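Triabin (PDB 1AVG) inhibits thrombin by forming a one-to-one non-covalent complex, inhibiting thrombin-induced platelet aggregation and fibrin formation while only minimally suppressing amidolytic activity. Local coordinates at residues E19-T24 with F96-V101; W25-G30 with I53-Y58; C39-T44 with K66-Q71; Y58-S63 with I113-Q118; A107-S112 with L125-T130. All blocks are in the same frame, centred on the assembly; numbering follows the deposited sequence.

Contact 1 (E19-T24 with F96-V101); sequences EFFNGT and FTFISV
With CG anti to the backbone N (chi1 -180°), the ring of Phe20 swings out from the end of helix 17-20; Phe21, Phe96 and Phe98 instead hold CG anti to the carbonyl carbon, and these torsions gather four rings from distant parts of the chain. Phe98 and Phe20 form a T-shaped pair, with the edge of Phe98 aimed at the face of Phe20, ring centroids 4.9 Å apart and planes at 64°. Phe98 CE2 stands over the middle of that face, 3.7 Å from Phe20 CE2. The next corner, Phe98 CZ, meets the tip of Phe21 obliquely, 3.8 Å from Phe21 CZ. That tip also touches Phe96 rim to rim, Phe21 CZ lying 4.1 Å from Phe96 CD2. Val101 CG2 closes the edge of Phe20, 4.3 Å from Phe20 CD2. Phe21, the first residue to leave the helix, is the centre of an inverse gamma turn. These wholly apolar contacts probably pack the helix and its turn inside one end of the lipocalin-like barrel. Strand 92-101 bulges at Ile99 and Ser100, opposite Leu108. Around the cluster, Trp25 stacks on Phe20, Phe15 stacks on Phe98, and Phe82 of strand 80-86 meets both Phe21 and Phe96.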
# COMPACT_ATOMS: atom_id res chain seq x y z
N GLU C 19 16.45 17.11 13.02
CA GLU C 19 16.43 16.93 11.58
C GLU C 19 15.03 17.31 11.14
O GLU C 19 14.81 17.76 10.01
CB GLU C 19 16.73 15.48 11.18
CG GLU C 19 18.22 15.16 11.07
CD GLU C 19 18.48 13.81 10.40
OE1 GLU C 19 18.22 12.76 11.03
OE2 GLU C 19 18.94 13.81 9.24
N PHE C 20 14.07 17.14 12.04
CA PHE C 20 12.70 17.49 11.74
C PHE C 20 12.45 18.97 11.98
O PHE C 20 11.95 19.65 11.10
CB PHE C 20 11.71 16.68 12.56
CG PHE C 20 10.28 17.03 12.26
CD1 PHE C 20 9.68 18.14 12.84
CD2 PHE C 20 9.57 16.30 11.32
CE1 PHE C 20 8.39 18.52 12.49
CE2 PHE C 20 8.28 16.67 10.96
CZ PHE C 20 7.69 17.79 11.55
N PHE C 21 12.71 19.44 13.20
CA PHE C 21 12.49 20.84 13.52
C PHE C 21 13.57 21.72 12.91
O PHE C 21 14.40 22.31 13.61
CB PHE C 21 12.37 21.06 15.02
CG PHE C 21 11.19 20.38 15.61
CD1 PHE C 21 9.91 20.83 15.31
CD2 PHE C 21 11.34 19.27 16.42
CE1 PHE C 21 8.79 20.17 15.82
CE2 PHE C 21 10.24 18.60 16.94
CZ PHE C 21 8.96 19.05 16.63
N ASN C 22 13.51 21.79 11.59
CA ASN C 22 14.44 22.56 10.80
C ASN C 22 13.79 22.66 9.43
O ASN C 22 13.32 21.66 8.89
CB ASN C 22 15.78 21.82 10.69
CG ASN C 22 16.77 22.53 9.80
OD1 ASN C 22 16.89 23.76 9.82
ND2 ASN C 22 17.51 21.75 9.01
N GLY C 23 13.67 23.88 8.92
CA GLY C 23 13.07 24.06 7.61
C GLY C 23 11.57 24.30 7.57
O GLY C 23 10.97 24.79 8.53
N THR C 24 10.97 23.95 6.44
CA THR C 24 9.55 24.14 6.22
C THR C 24 8.86 22.83 5.84
O THR C 24 9.37 22.05 5.03
CB THR C 24 9.30 25.19 5.10
OG1 THR C 24 10.00 26.40 5.41
CG2 THR C 24 7.81 25.48 4.95
N PHE C 96 2.88 16.44 19.48
CA PHE C 96 3.22 15.60 18.33
C PHE C 96 3.80 14.25 18.73
O PHE C 96 4.75 14.19 19.51
CB PHE C 96 4.28 16.27 17.46
CG PHE C 96 3.90 17.60 16.90
CD1 PHE C 96 2.58 17.90 16.59
CD2 PHE C 96 4.88 18.56 16.66
CE1 PHE C 96 2.24 19.13 16.05
CE2 PHE C 96 4.56 19.80 16.12
CZ PHE C 96 3.23 20.09 15.82
N THR C 97 3.21 13.17 18.22
CA THR C 97 3.71 11.81 18.47
C THR C 97 4.15 11.36 17.08
O THR C 97 3.31 11.10 16.21
CB THR C 97 2.60 10.86 18.98
OG1 THR C 97 2.11 11.33 20.24
CG2 THR C 97 3.14 9.45 19.15
N PHE C 98 5.45 11.34 16.84
CA PHE C 98 5.93 10.96 15.53
C PHE C 98 5.87 9.46 15.33
O PHE C 98 6.48 8.70 16.08
CB PHE C 98 7.34 11.49 15.33
CG PHE C 98 7.42 12.99 15.36
CD1 PHE C 98 7.57 13.67 16.57
CD2 PHE C 98 7.31 13.73 14.19
CE1 PHE C 98 7.59 15.07 16.62
CE2 PHE C 98 7.33 15.13 14.23
CZ PHE C 98 7.47 15.80 15.45
N ILE C 99 5.11 9.04 14.31
CA ILE C 99 4.93 7.62 13.98
C ILE C 99 6.00 7.11 13.00
O ILE C 99 6.71 6.14 13.28
CB ILE C 99 3.53 7.38 13.32
CG1 ILE C 99 2.42 8.17 14.03
CG2 ILE C 99 3.19 5.89 13.31
CD1 ILE C 99 2.17 7.79 15.47
N SER C 100 6.13 7.78 11.86
CA SER C 100 7.07 7.41 10.80
C SER C 100 7.46 8.69 10.10
O SER C 100 6.60 9.50 9.76
CB SER C 100 6.37 6.49 9.79
OG SER C 100 7.14 6.26 8.63
N VAL C 101 8.74 8.87 9.83
CA VAL C 101 9.21 10.08 9.19
C VAL C 101 10.51 9.96 8.42
O VAL C 101 11.42 9.24 8.82
CB VAL C 101 9.32 11.27 10.25
CG1 VAL C 101 9.82 10.78 11.58
CG2 VAL C 101 10.25 12.39 9.74

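Contact 2 (W25-G30 with I53-Y58); sequences WYLAHG and IVEIGY
His29 NE2 donates to Glu55 OE2 at 2.6 Å, the imidazole and carboxylate planes only 9° apart but stepped, so that the oxygen is met from above the carboxylate plane. A salt bridge from Arg111 grips the same oxygen, and this second, positive partner would be expected to favour a charged Glu55. Four backbone bonds run alongside, beginning with Val54 N to Trp25 O (2.9 Å) and Leu27 N to Val54 O (2.8 Å); the last, His29 N to Ile56 O, is bent to 130°. Tyr58 CB sits over one face of the imidazole, 4.1 Å from the His29 ring centroid, in a CH-pi contact. On the face of Leu27 and Glu55, Ile53 CD1 touches Trp25 CB at 4.0 Å. On the reverse, Tyr26 CD2 lies 3.7 Å from Val54 CB. Such a parallel pair is the mark of the triabin strand order within a lipocalin-like barrel, and Gly23-Thr24-Trp25, at the start of the first strand, matches the lipocalin Gly-X-Trp signature.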
# COMPACT_ATOMS: atom_id res chain seq x y z
N TRP C 25 7.70 22.60 6.45
CA TRP C 25 6.88 21.43 6.19
C TRP C 25 5.52 21.99 5.84
O TRP C 25 5.08 22.97 6.43
CB TRP C 25 6.73 20.56 7.44
CG TRP C 25 7.97 19.85 7.87
CD1 TRP C 25 8.84 20.22 8.86
CD2 TRP C 25 8.44 18.58 7.39
NE1 TRP C 25 9.80 19.26 9.04
CE2 TRP C 25 9.58 18.24 8.15
CE3 TRP C 25 8.01 17.69 6.39
CZ2 TRP C 25 10.29 17.04 7.95
CZ3 TRP C 25 8.71 16.51 6.20
CH2 TRP C 25 9.83 16.20 6.97
N TYR C 26 4.87 21.39 4.85
CA TYR C 26 3.54 21.81 4.43
C TYR C 26 2.58 20.71 4.86
O TYR C 26 2.87 19.54 4.71
CB TYR C 26 3.50 22.00 2.92
CG TYR C 26 4.27 23.21 2.45
CD1 TYR C 26 5.63 23.13 2.18
CD2 TYR C 26 3.62 24.43 2.26
CE1 TYR C 26 6.33 24.24 1.71
CE2 TYR C 26 4.30 25.54 1.80
CZ TYR C 26 5.66 25.44 1.52
OH TYR C 26 6.32 26.54 1.02
N LEU C 27 1.44 21.10 5.41
CA LEU C 27 0.47 20.13 5.90
C LEU C 27 -0.95 20.48 5.44
O LEU C 27 -1.53 21.47 5.89
CB LEU C 27 0.58 20.08 7.42
CG LEU C 27 -0.54 19.60 8.33
CD1 LEU C 27 -0.88 18.15 8.08
CD2 LEU C 27 -0.08 19.78 9.76
N ALA C 28 -1.50 19.67 4.54
CA ALA C 28 -2.85 19.89 4.03
C ALA C 28 -3.78 18.88 4.67
O ALA C 28 -3.38 17.77 5.01
CB ALA C 28 -2.89 19.73 2.53
N HIS C 29 -5.04 19.28 4.84
CA HIS C 29 -6.02 18.40 5.46
C HIS C 29 -6.88 17.65 4.44
O HIS C 29 -7.82 16.96 4.81
CB HIS C 29 -6.90 19.17 6.44
CG HIS C 29 -6.23 19.46 7.74
ND1 HIS C 29 -6.66 18.94 8.94
CD2 HIS C 29 -5.14 20.22 8.04
CE1 HIS C 29 -5.87 19.35 9.92
NE2 HIS C 29 -4.94 20.13 9.39
N GLY C 30 -6.51 17.79 3.18
CA GLY C 30 -7.23 17.13 2.11
C GLY C 30 -6.62 17.54 0.78
O GLY C 30 -5.94 18.56 0.72
N ILE C 53 5.69 25.48 9.77
CA ILE C 53 4.70 24.49 9.38
C ILE C 53 3.59 25.31 8.75
O ILE C 53 3.04 26.21 9.39
CB ILE C 53 4.12 23.72 10.59
CG1 ILE C 53 5.23 23.13 11.47
CG2 ILE C 53 3.17 22.64 10.10
CD1 ILE C 53 5.69 21.75 11.11
N VAL C 54 3.33 25.08 7.47
CA VAL C 54 2.26 25.78 6.78
C VAL C 54 1.10 24.79 6.76
O VAL C 54 1.20 23.76 6.11
CB VAL C 54 2.68 26.16 5.35
CG1 VAL C 54 1.52 26.75 4.59
CG2 VAL C 54 3.82 27.16 5.40
N GLU C 55 0.06 25.07 7.53
CA GLU C 55 -1.11 24.20 7.60
C GLU C 55 -2.24 24.71 6.72
O GLU C 55 -2.59 25.88 6.78
CB GLU C 55 -1.58 24.07 9.05
CG GLU C 55 -2.70 23.06 9.23
CD GLU C 55 -2.84 22.59 10.66
OE1 GLU C 55 -1.95 22.86 11.48
OE2 GLU C 55 -3.85 21.93 10.97
N ILE C 56 -2.84 23.81 5.95
CA ILE C 56 -3.91 24.17 5.02
C ILE C 56 -5.17 23.33 5.23
O ILE C 56 -5.09 22.14 5.53
CB ILE C 56 -3.45 23.93 3.58
CG1 ILE C 56 -2.12 24.64 3.32
CG2 ILE C 56 -4.49 24.43 2.61
CD1 ILE C 56 -1.14 23.82 2.49
N GLY C 57 -6.32 23.98 5.07
CA GLY C 57 -7.61 23.30 5.18
C GLY C 57 -8.20 23.05 6.56
O GLY C 57 -9.22 22.34 6.68
N TYR C 58 -7.57 23.60 7.59
CA TYR C 58 -8.06 23.40 8.95
C TYR C 58 -9.05 24.49 9.30
O TYR C 58 -8.69 25.58 9.72
CB TYR C 58 -6.90 23.39 9.94
CG TYR C 58 -7.24 22.82 11.30
CD1 TYR C 58 -8.01 21.66 11.42
CD2 TYR C 58 -6.79 23.43 12.46
CE1 TYR C 58 -8.31 21.13 12.66
CE2 TYR C 58 -7.08 22.91 13.71
CZ TYR C 58 -7.84 21.76 13.81
OH TYR C 58 -8.14 21.26 15.05

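Contact 3 (C39-T44 with K66-Q71); sequences CQKFTT and KFQCNQ
Strands 39-43 and 66-71 run parallel as neighbours in the barrel sheet, part of the triabin strand order, and their two faces differ sharply. The tight, buried face carries Gln40, Phe42, Phe67 and Cys69. Phe42, with CG anti to the carbonyl carbon, lays its ring flat against Cys69: CB lies above the ring centre, and Cys69 SG is 4.0 Å from the Phe42 centroid, a sulfur-aromatic contact only 19° off the normal. Beside it, Gln40 CG runs along Phe67 CB at 3.9 Å. The backbone between the faces is well knit: Lys41 bonds Phe67 O through its N (2.9 Å) and Cys69 N through its O (2.8 Å), both nearly along the C=O axis. The looser face is partly open to solvent, with Asn70 exposed and Lys41, Thr43, Lys66 and Gln68 partly so, polar chains that cross obliquely. Lys41 runs extended while Lys66 bends at chi3 and chi4, so two like charges are modelled near each other. At the far end Thr44 OG1 donates to Gln71 OE1 at 2.8 Å, although Thr44 is poorly ordered; Ser45 N uses the same oxygen. Lys41 NZ gives a weak hydrogen bond to Cys142 O. Two disulfides thus add covalent ties: Cys69-Cys84 joins the buried face to strand 80-86, and Cys39-Cys142 fastens the C terminus to the other face.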
# COMPACT_ATOMS: atom_id res chain seq x y z
N CYS C 39 0.39 30.02 8.90
CA CYS C 39 1.79 29.69 9.13
C CYS C 39 2.12 29.66 10.61
O CYS C 39 1.85 30.61 11.34
CB CYS C 39 2.73 30.69 8.44
SG CYS C 39 4.49 30.38 8.83
N GLN C 40 2.73 28.56 11.04
CA GLN C 40 3.11 28.37 12.43
C GLN C 40 4.62 28.27 12.50
O GLN C 40 5.22 27.47 11.78
CB GLN C 40 2.49 27.07 12.97
CG GLN C 40 0.98 27.06 12.93
CD GLN C 40 0.40 25.66 12.87
OE1 GLN C 40 -0.75 25.48 12.47
NE2 GLN C 40 1.18 24.67 13.28
N LYS C 41 5.24 29.09 13.34
CA LYS C 41 6.68 29.06 13.50
C LYS C 41 7.00 28.36 14.80
O LYS C 41 6.52 28.75 15.86
CB LYS C 41 7.24 30.47 13.46
CG LYS C 41 7.10 31.08 12.08
CD LYS C 41 7.19 32.59 12.05
CE LYS C 41 6.96 33.08 10.62
NZ LYS C 41 6.98 34.55 10.47
N PHE C 42 7.72 27.25 14.68
CA PHE C 42 8.09 26.44 15.83
C PHE C 42 9.53 26.69 16.26
O PHE C 42 10.42 26.90 15.44
CB PHE C 42 7.90 24.94 15.54
CG PHE C 42 6.47 24.49 15.56
CD1 PHE C 42 5.57 24.90 14.58
CD2 PHE C 42 6.01 23.67 16.58
CE1 PHE C 42 4.24 24.49 14.61
CE2 PHE C 42 4.68 23.26 16.62
CZ PHE C 42 3.79 23.67 15.62
N THR C 43 9.73 26.66 17.57
CA THR C 43 11.05 26.83 18.14
C THR C 43 11.21 25.77 19.23
O THR C 43 10.43 25.69 20.20
CB THR C 43 11.26 28.29 18.64
OG1 THR C 43 12.33 28.35 19.59
CG2 THR C 43 9.99 28.86 19.24
N THR C 44 12.15 24.86 18.98
CA THR C 44 12.45 23.76 19.89
C THR C 44 13.30 24.29 21.04
O THR C 44 14.26 25.03 20.82
CB THR C 44 13.20 22.61 19.16
OG1 THR C 44 13.48 21.54 20.07
CG2 THR C 44 14.50 23.10 18.55
N LYS C 66 -1.06 34.24 12.15
CA LYS C 66 0.25 33.61 12.35
C LYS C 66 0.37 33.13 13.79
O LYS C 66 -0.13 33.79 14.70
CB LYS C 66 1.36 34.61 12.07
CG LYS C 66 1.44 35.08 10.64
CD LYS C 66 2.75 35.80 10.42
CE LYS C 66 3.93 34.83 10.55
NZ LYS C 66 4.17 34.24 11.91
N PHE C 67 1.03 31.99 13.99
CA PHE C 67 1.22 31.42 15.32
C PHE C 67 2.68 31.25 15.67
O PHE C 67 3.48 30.83 14.83
CB PHE C 67 0.56 30.05 15.43
CG PHE C 67 -0.92 30.07 15.26
CD1 PHE C 67 -1.48 29.98 13.99
CD2 PHE C 67 -1.75 30.19 16.36
CE1 PHE C 67 -2.85 30.01 13.83
CE2 PHE C 67 -3.12 30.22 16.20
CZ PHE C 67 -3.67 30.13 14.94
N GLN C 68 3.04 31.63 16.89
CA GLN C 68 4.40 31.47 17.39
C GLN C 68 4.32 30.37 18.44
O GLN C 68 3.63 30.53 19.46
CB GLN C 68 4.94 32.77 17.99
CG GLN C 68 5.83 33.58 17.04
CD GLN C 68 7.13 32.86 16.65
OE1 GLN C 68 7.55 31.90 17.30
NE2 GLN C 68 7.77 33.33 15.59
N CYS C 69 4.93 29.23 18.14
CA CYS C 69 4.91 28.08 19.03
C CYS C 69 6.25 27.85 19.70
O CYS C 69 7.27 27.75 19.03
CB CYS C 69 4.54 26.82 18.26
SG CYS C 69 2.99 26.93 17.32
N ASN C 70 6.22 27.70 21.02
CA ASN C 70 7.43 27.48 21.78
C ASN C 70 7.29 26.16 22.52
O ASN C 70 6.23 25.86 23.07
CB ASN C 70 7.65 28.61 22.78
CG ASN C 70 9.00 29.29 22.61
OD1 ASN C 70 9.07 30.52 22.51
ND2 ASN C 70 10.07 28.50 22.57
N GLN C 71 8.34 25.34 22.47
CA GLN C 71 8.33 24.04 23.12
C GLN C 71 8.28 24.11 24.64
O GLN C 71 8.95 24.93 25.28
CB GLN C 71 9.54 23.21 22.69
CG GLN C 71 9.48 21.77 23.19
CD GLN C 71 10.67 20.94 22.76
OE1 GLN C 71 11.68 21.46 22.27
NE2 GLN C 71 10.56 19.63 22.93

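Contact 4 (Y58-S63 with I113-Q118); sequences YNKFES and ITFTSQ
A knob made by the Phe115 ring enters a hollow formed by Tyr58, Lys60 and Phe61. A type I turn from Tyr58 to Phe61, closed by Phe61 N to Tyr58 O at 3.0 Å, shapes the hollow by setting these three side chains close together. Within it Lys60 CG lies over one face of the Tyr58 ring, and Tyr58 CD2 stands over a face of Phe61, toward the rim. Phe115 enters edge first. On one flank Phe61 CE1 touches Phe115 CE2 at 3.5 Å, rim to rim with planes at 59°, so neither ring covers the other. On the other flank the Tyr58 ring comes tip to tip, Tyr58 CE2 being 3.9 Å from Phe115 CZ. Lys60, bent at chi2 and chi3, crosses Phe115 obliquely, putting Lys60 CE 3.9 Å from Phe115 CE1. Beside Phe115 a second bump, the methyl Ile113 CD1, meets the Tyr58 hydroxyl, 3.3 Å from Tyr58 OH. That hydroxyl has its polar partner elsewhere, a hydrogen bond to Glu121, to which Lys60 NZ makes only a long, weak ion pair. Phe67 and Phe92 continue the aromatic packing behind Phe61 and Phe115. The loop linking strands 51-56 and 66-71 is thereby tied to the end of strand 106-115 across one end of the lipocalin-like barrel, where side chains, with no hydrogen bond between the segments, join loop to strand.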
# COMPACT_ATOMS: atom_id res chain seq x y z
N TYR C 58 -7.57 23.60 7.59
CA TYR C 58 -8.06 23.40 8.95
C TYR C 58 -9.05 24.49 9.30
O TYR C 58 -8.69 25.58 9.72
CB TYR C 58 -6.90 23.39 9.94
CG TYR C 58 -7.24 22.82 11.30
CD1 TYR C 58 -8.01 21.66 11.42
CD2 TYR C 58 -6.79 23.43 12.46
CE1 TYR C 58 -8.31 21.13 12.66
CE2 TYR C 58 -7.08 22.91 13.71
CZ TYR C 58 -7.84 21.76 13.81
OH TYR C 58 -8.14 21.26 15.05
N ASN C 59 -10.33 24.15 9.14
CA ASN C 59 -11.45 25.05 9.41
C ASN C 59 -11.47 25.77 10.75
O ASN C 59 -12.24 26.71 10.93
CB ASN C 59 -12.77 24.29 9.22
CG ASN C 59 -12.74 22.91 9.86
OD1 ASN C 59 -12.52 22.78 11.07
ND2 ASN C 59 -12.91 21.88 9.05
N LYS C 60 -10.63 25.35 11.70
CA LYS C 60 -10.59 25.98 13.01
C LYS C 60 -9.73 27.25 13.06
O LYS C 60 -9.84 28.04 14.00
CB LYS C 60 -10.10 24.99 14.07
CG LYS C 60 -10.84 23.66 14.07
CD LYS C 60 -12.01 23.64 15.03
CE LYS C 60 -11.54 23.48 16.48
NZ LYS C 60 -12.68 23.33 17.44
N PHE C 61 -8.89 27.45 12.04
CA PHE C 61 -8.00 28.60 11.97
C PHE C 61 -8.48 29.71 11.03
O PHE C 61 -9.11 29.45 10.01
CB PHE C 61 -6.59 28.17 11.51
CG PHE C 61 -5.86 27.29 12.48
CD1 PHE C 61 -6.08 27.40 13.85
CD2 PHE C 61 -4.96 26.35 12.02
CE1 PHE C 61 -5.40 26.58 14.74
CE2 PHE C 61 -4.27 25.52 12.91
CZ PHE C 61 -4.50 25.64 14.27
N GLU C 62 -8.14 30.95 11.36
CA GLU C 62 -8.52 32.07 10.51
C GLU C 62 -7.43 32.20 9.45
O GLU C 62 -6.25 31.99 9.74
CB GLU C 62 -8.62 33.35 11.34
CG GLU C 62 -9.90 34.13 11.08
CD GLU C 62 -11.13 33.27 11.26
OE1 GLU C 62 -11.25 32.62 12.32
OE2 GLU C 62 -11.97 33.22 10.33
N SER C 63 -7.83 32.56 8.23
CA SER C 63 -6.93 32.69 7.08
C SER C 63 -5.72 33.61 7.16
O SER C 63 -4.69 33.34 6.52
CB SER C 63 -7.74 33.08 5.85
OG SER C 63 -8.52 34.23 6.12
N ILE C 113 -4.50 18.63 19.45
CA ILE C 113 -4.61 20.07 19.57
C ILE C 113 -5.59 20.28 20.69
O ILE C 113 -6.60 19.56 20.80
CB ILE C 113 -5.13 20.80 18.28
CG1 ILE C 113 -5.09 19.88 17.05
CG2 ILE C 113 -4.26 22.01 17.98
CD1 ILE C 113 -6.38 19.12 16.80
N THR C 114 -5.27 21.22 21.56
CA THR C 114 -6.13 21.53 22.69
C THR C 114 -6.32 23.05 22.77
O THR C 114 -5.48 23.77 23.33
CB THR C 114 -5.51 21.01 23.99
OG1 THR C 114 -5.15 19.63 23.84
CG2 THR C 114 -6.48 21.15 25.13
N PHE C 115 -7.37 23.54 22.13
CA PHE C 115 -7.65 24.97 22.15
C PHE C 115 -8.15 25.29 23.54
O PHE C 115 -8.77 24.44 24.19
CB PHE C 115 -8.70 25.33 21.10
CG PHE C 115 -8.22 25.13 19.70
CD1 PHE C 115 -8.32 23.88 19.09
CD2 PHE C 115 -7.65 26.18 18.99
CE1 PHE C 115 -7.84 23.67 17.80
CE2 PHE C 115 -7.18 25.98 17.70
CZ PHE C 115 -7.27 24.73 17.11
N THR C 116 -7.86 26.50 24.00
CA THR C 116 -8.29 26.95 25.32
C THR C 116 -9.80 26.75 25.48
O THR C 116 -10.31 26.50 26.58
CB THR C 116 -7.91 28.42 25.54
OG1 THR C 116 -8.20 29.17 24.35
CG2 THR C 116 -6.42 28.55 25.85
N SER C 117 -10.49 26.83 24.34
CA SER C 117 -11.94 26.66 24.25
C SER C 117 -12.36 25.20 24.45
O SER C 117 -12.53 24.75 25.59
CB SER C 117 -12.42 27.18 22.89
OG SER C 117 -11.74 28.37 22.53
N GLN C 118 -12.55 24.47 23.35
CA GLN C 118 -12.94 23.06 23.40
C GLN C 118 -11.67 22.21 23.32
O GLN C 118 -11.02 22.15 22.27

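Contact 5 (A107-S112 with L125-T130); sequences ALVCRS and LVFERT. Unlike the reference sequence in segment 125-130: Phe127 (reference Leu).
Four backbone hydrogen bonds join the antiparallel strands in two hydrogen-bonded pairs. Ala107 and Phe127 exchange one set, Phe127 N to Ala107 O at 2.8 Å; Val109 and Leu125 exchange the other, in which Leu125 N to Val109 O spans 2.7 Å and is nearly straight at 171°. Between them Leu108 and Val126 form the non-hydrogen-bonded pair, where Val126 CA directs a CA-H...O contact to Ala107 O at 3.2 Å. The apolar contacts divide by face. On the side of Ala107 and Val109, the Phe127 ring, with CG anti to the carbonyl carbon, turns along the neighbouring strand and presents its edge: Phe127 CE1 lies 3.5 Å from Val109 CB. On the reverse, Leu108 CD2 reaches across to Val126 CG2 at 4.0 Å. A third kind joins charge to methyl: Arg111, bent at chi3, brings a guanidinium face over Leu125, with Leu125 CD1 3.3 Å from Arg111 NH1. The charge itself is met by a salt bridge from Arg111 NH2 to Glu55 and by a cation-pi contact with Tyr58. Leu108 and Val126 face another protein chain, to which Glu128 makes a salt bridge. The strands form a hairpin whose 106-115 arm pairs on its other edge with strand 92-101, Cys110 carrying the disulfide to Cys6, while Leu125 and Phe127 pack on Leu27 of strand 24-28.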
# COMPACT_ATOMS: atom_id res chain seq x y z
N ALA C 107 6.23 12.86 6.72
CA ALA C 107 6.18 12.34 8.08
C ALA C 107 4.76 12.15 8.53
O ALA C 107 3.94 13.06 8.40
CB ALA C 107 6.89 13.30 9.02
N LEU C 108 4.46 10.96 9.03
CA LEU C 108 3.14 10.63 9.55
C LEU C 108 3.26 10.99 11.03
O LEU C 108 4.25 10.63 11.67
CB LEU C 108 2.86 9.14 9.36
CG LEU C 108 1.44 8.57 9.43
CD1 LEU C 108 1.35 7.53 10.54
CD2 LEU C 108 0.38 9.66 9.62
N VAL C 109 2.28 11.71 11.57
CA VAL C 109 2.33 12.17 12.96
C VAL C 109 0.94 12.20 13.60
O VAL C 109 -0.05 12.50 12.94
CB VAL C 109 2.94 13.63 13.01
CG1 VAL C 109 2.83 14.23 14.39
CG2 VAL C 109 4.40 13.63 12.57
N CYS C 110 0.85 11.85 14.88
CA CYS C 110 -0.43 11.91 15.56
C CYS C 110 -0.39 13.22 16.34
O CYS C 110 0.55 13.45 17.10
CB CYS C 110 -0.62 10.74 16.51
SG CYS C 110 -2.35 10.49 17.02
N ARG C 111 -1.35 14.10 16.09
CA ARG C 111 -1.41 15.40 16.73
C ARG C 111 -2.62 15.62 17.63
O ARG C 111 -3.74 15.25 17.28
CB ARG C 111 -1.38 16.47 15.64
CG ARG C 111 -1.56 17.91 16.08
CD ARG C 111 -0.86 18.77 15.05
NE ARG C 111 -1.57 19.96 14.57
CZ ARG C 111 -2.85 20.01 14.24
NH1 ARG C 111 -3.64 18.95 14.36
NH2 ARG C 111 -3.31 21.09 13.62
N SER C 112 -2.36 16.17 18.80
CA SER C 112 -3.42 16.49 19.74
C SER C 112 -3.42 17.99 19.89
O SER C 112 -2.41 18.58 20.29
CB SER C 112 -3.15 15.85 21.10
OG SER C 112 -3.19 14.44 20.99
N LEU C 125 -1.86 13.01 10.96
CA LEU C 125 -1.56 13.94 9.87
C LEU C 125 -0.27 13.58 9.15
O LEU C 125 0.57 12.86 9.70
CB LEU C 125 -1.44 15.36 10.44
CG LEU C 125 -2.56 15.88 11.34
CD1 LEU C 125 -2.08 17.16 12.02
CD2 LEU C 125 -3.82 16.13 10.55
N VAL C 126 -0.12 14.10 7.94
CA VAL C 126 1.07 13.85 7.13
C VAL C 126 1.73 15.17 6.73
O VAL C 126 1.16 15.95 5.97
CB VAL C 126 0.71 13.06 5.85
CG1 VAL C 126 1.90 13.04 4.89
CG2 VAL C 126 0.31 11.65 6.20
N PHE C 127 2.93 15.41 7.26
CA PHE C 127 3.68 16.63 6.96
C PHE C 127 4.52 16.38 5.71
O PHE C 127 5.29 15.42 5.66
CB PHE C 127 4.61 17.00 8.11
CG PHE C 127 3.90 17.38 9.40
CD1 PHE C 127 3.42 16.39 10.26
CD2 PHE C 127 3.79 18.71 9.79
CE1 PHE C 127 2.84 16.74 11.49
CE2 PHE C 127 3.21 19.06 11.02
CZ PHE C 127 2.74 18.07 11.86
N GLU C 128 4.36 17.22 4.71
CA GLU C 128 5.12 17.08 3.47
C GLU C 128 6.30 18.02 3.44
O GLU C 128 6.22 19.14 3.94
CB GLU C 128 4.23 17.36 2.28
CG GLU C 128 3.22 16.28 2.04
CD GLU C 128 2.43 16.51 0.79
OE1 GLU C 128 3.03 16.50 -0.31
OE2 GLU C 128 1.20 16.71 0.91
N ARG C 129 7.40 17.58 2.86
CA ARG C 129 8.58 18.41 2.75
C ARG C 129 8.49 19.19 1.45
O ARG C 129 9.06 20.27 1.32
CB ARG C 129 9.84 17.54 2.80
CG ARG C 129 11.08 18.23 3.30
CD ARG C 129 10.84 18.92 4.63
NE ARG C 129 11.87 18.62 5.63
CZ ARG C 129 12.25 19.46 6.59
NH1 ARG C 129 11.70 20.67 6.70
NH2 ARG C 129 13.15 19.08 7.48
N THR C 130 7.74 18.66 0.49
CA THR C 130 7.56 19.30 -0.82
C THR C 130 6.18 19.97 -0.94
O THR C 130 5.16 19.38 -0.59
CB THR C 130 7.81 18.27 -1.97
OG1 THR C 130 8.97 18.67 -2.72
CG2 THR C 130 6.60 18.14 -2.91

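From the N terminus, contact 1 closes the longest loop, joining helix 17-20 to strand 92-101, and contacts 2 and 3 nest inside it. Those two cross each other: strand 37-43 leaves the loop of contact 2 before strand 51-56 returns to close it, and pairs on with 66-71. Contact 4 starts at Tyr58, which it shares with contact 2, and crosses contacts 1, 3 and 5 as it ties the loop after strand 51-56 to strand 106-115. Contact 5 is a local hairpin, in series with contacts 1, 2 and 3. Its strand 122-128 bonds back to strand 24-28, Tyr26 O accepting from Glu128 N, which closes the barrel.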